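Local coordinates for thrombospondin related anonymous protein (Plasmodium falciparum, PDB 4F1J) that carries a magnesium-loaded von Willebrand factor A domain, part of a membrane-bound malaria parasite surface protein that probably mediates adhesion to host ligands, at residues V3-V8 with E44-L49. Residues are numbered along the deposited sequence; the frame is centred on the assembly and turned at random. Where two conformers were deposited one is given.
Sequences VCNDEV and ENAIHL
I47 and V8 touch near the ends of two parallel neighbours of the central sheet, strands 8-15 and 47-54 of this von Willebrand factor A domain, a Rossmann-like fold. The evidence for pairing is one backbone bond: H48 N donates to V8 O over 3.0 Å at an N-H...O angle of 165°, arriving nearly along the C=O axis. The same oxygen takes a CA-H...O contact from I47 CA, so V8 O is approached by two consecutive residues; H48 is also backbone-bonded to L10, which continues the pairing into strand 8-15.

The isoleucine side chain can be followed outward. Its CB lies 4.0 Å from V8 O, and the CG2 branch, anti to the backbone N, stays close to that carbonyl. CG1 sits beside the backbone N (chi1 -50°), anti to the carbonyl carbon; its nearer partner is D6 O at 3.7 Å, with C4 O at 3.9 Å. The tip, CD1, comes within 3.2 Å of D6 O, a contact and not a bond, and also packs on V8 CB at 3.5 Å, tighter than usual van der Waals contact, with V8 CG2 next. The two side chains lie alongside each other and point the same way. V8 also reaches L117 of strand 115-122 and V199 of helix 184-200, so V8 links the sheet to that helix. C4 of the same loop as D6 is disulfide-bonded to C196 of the helix.

The H48 ring bonds within its own segment: NE2 donates to E44 O at 2.7 Å, with the acceptor close to the ring plane but the donor 38° out of the carbonyl plane. E7 sends its carboxylate to N113, while E7 N donates to D6 OD1 at 2.7 Å, meeting the D6 carboxylate on its anti side.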
loop_
_atom_site.group_PDB
_atom_site.type_symbol
_atom_site.label_atom_id
_atom_site.label_comp_id
_atom_site.label_asym_id
_atom_site.label_seq_id
_atom_site.Cartn_x
_atom_site.Cartn_y
_atom_site.Cartn_z
ATOM N N VAL A 3 11.049 -3.122 -11.586
ATOM C CA VAL A 3 9.819 -3.247 -12.389
ATOM C C VAL A 3 8.888 -2.035 -12.290
ATOM O O VAL A 3 8.009 -1.870 -13.130
ATOM C CB VAL A 3 8.980 -4.524 -12.080
ATOM C CG1 VAL A 3 9.803 -5.784 -12.326
ATOM C CG2 VAL A 3 8.378 -4.478 -10.664
ATOM N N CYS A 4 9.062 -1.224 -11.257
ATOM C CA CYS A 4 8.368 0.047 -11.134
ATOM C C CYS A 4 9.370 1.164 -11.357
ATOM O O CYS A 4 10.240 1.429 -10.536
ATOM C CB CYS A 4 7.694 0.153 -9.768
ATOM S SG CYS A 4 6.409 -1.051 -9.586
ATOM N N ASN A 5 9.247 1.821 -12.503
ATOM C CA ASN A 5 10.199 2.821 -12.920
ATOM C C ASN A 5 9.492 3.879 -13.764
ATOM O O ASN A 5 9.502 3.767 -14.995
ATOM C CB ASN A 5 11.296 2.130 -13.747
ATOM C CG ASN A 5 12.269 3.106 -14.356
ATOM O OD1 ASN A 5 12.863 2.839 -15.404
ATOM N ND2 ASN A 5 12.439 4.244 -13.708
ATOM N N ASP A 6 8.845 4.844 -13.110
ATOM C CA ASP A 6 8.155 5.961 -13.758
ATOM C C ASP A 6 7.974 7.104 -12.744
ATOM O O ASP A 6 8.353 6.977 -11.571
ATOM C CB ASP A 6 6.790 5.530 -14.310
ATOM C CG ASP A 6 6.337 6.368 -15.518
ATOM O OD1 ASP A 6 6.830 7.506 -15.709
ATOM O OD2 ASP A 6 5.500 5.854 -16.300
ATOM N N GLU A 7 7.439 8.232 -13.217
ATOM C CA GLU A 7 7.115 9.370 -12.364
ATOM C C GLU A 7 5.799 9.050 -11.622
ATOM O O GLU A 7 4.709 9.256 -12.147
ATOM C CB GLU A 7 6.964 10.672 -13.175
ATOM C CG GLU A 7 7.011 11.910 -12.290
ATOM C CD GLU A 7 6.864 13.254 -13.022
ATOM O OE1 GLU A 7 6.812 13.278 -14.275
ATOM O OE2 GLU A 7 6.781 14.289 -12.315
ATOM N N VAL A 8 5.931 8.539 -10.400
ATOM C CA VAL A 8 4.796 8.055 -9.604
ATOM C C VAL A 8 5.013 8.430 -8.134
ATOM O O VAL A 8 6.102 8.216 -7.596
ATOM C CB VAL A 8 4.656 6.507 -9.644
ATOM C CG1 VAL A 8 3.402 6.039 -8.856
ATOM C CG2 VAL A 8 4.586 5.940 -11.092
ATOM N N GLU A 44 14.550 11.130 -7.342
ATOM C CA GLU A 44 13.924 12.438 -7.617
ATOM C C GLU A 44 13.052 12.413 -8.889
ATOM O O GLU A 44 11.934 12.939 -8.887
ATOM C CB GLU A 44 15.006 13.523 -7.716
ATOM C CG GLU A 44 14.432 14.927 -7.846
ATOM C CD GLU A 44 13.708 15.360 -6.594
ATOM O OE1 GLU A 44 12.479 15.601 -6.669
ATOM O OE2 GLU A 44 14.360 15.438 -5.538
ATOM N N ASN A 45 13.529 11.791 -9.972
ATOM C CA ASN A 45 12.842 11.836 -11.277
ATOM C C ASN A 45 11.996 10.586 -11.599
ATOM O O ASN A 45 11.526 10.370 -12.735
ATOM C CB ASN A 45 13.858 12.101 -12.412
ATOM C CG ASN A 45 14.051 13.592 -12.684
ATOM O OD1 ASN A 45 13.065 14.352 -12.797
ATOM N ND2 ASN A 45 15.306 14.025 -12.772
ATOM N N ALA A 46 11.796 9.761 -10.586
ATOM C CA ALA A 46 11.057 8.531 -10.761
ATOM C C ALA A 46 10.088 8.407 -9.597
ATOM O O ALA A 46 9.262 9.295 -9.369
ATOM C CB ALA A 46 12.008 7.339 -10.853
ATOM N N ILE A 47 10.143 7.295 -8.880
ATOM C CA ILE A 47 9.183 7.042 -7.809
ATOM C C ILE A 47 9.543 7.819 -6.541
ATOM O O ILE A 47 10.709 7.888 -6.129
ATOM C CB ILE A 47 9.095 5.514 -7.453
ATOM C CG1 ILE A 47 8.892 4.638 -8.693
ATOM C CG2 ILE A 47 8.004 5.278 -6.381
ATOM C CD1 ILE A 47 7.612 4.747 -9.329
ATOM N N HIS A 48 8.528 8.429 -5.929
ATOM C CA HIS A 48 8.646 8.989 -4.605
ATOM C C HIS A 48 7.666 8.209 -3.723
ATOM O O HIS A 48 6.452 8.198 -3.992
ATOM C CB HIS A 48 8.239 10.463 -4.540
ATOM C CG HIS A 48 9.145 11.403 -5.284
ATOM N ND1 HIS A 48 9.140 12.764 -5.047
ATOM C CD2 HIS A 48 10.045 11.202 -6.279
ATOM C CE1 HIS A 48 10.016 13.354 -5.846
ATOM N NE2 HIS A 48 10.568 12.433 -6.611
ATOM N N LEU A 49 8.200 7.611 -2.659
ATOM C CA LEU A 49 7.431 6.827 -1.706
ATOM C C LEU A 49 6.895 7.625 -0.543
ATOM O O LEU A 49 7.577 8.467 0.032
ATOM C CB LEU A 49 8.323 5.705 -1.141
ATOM C CG LEU A 49 7.681 4.729 -0.159
ATOM C CD1 LEU A 49 6.669 3.838 -0.866
ATOM C CD2 LEU A 49 8.839 3.926 0.482
HETATM O O HOH W 1 9.715 14.565 -10.813
#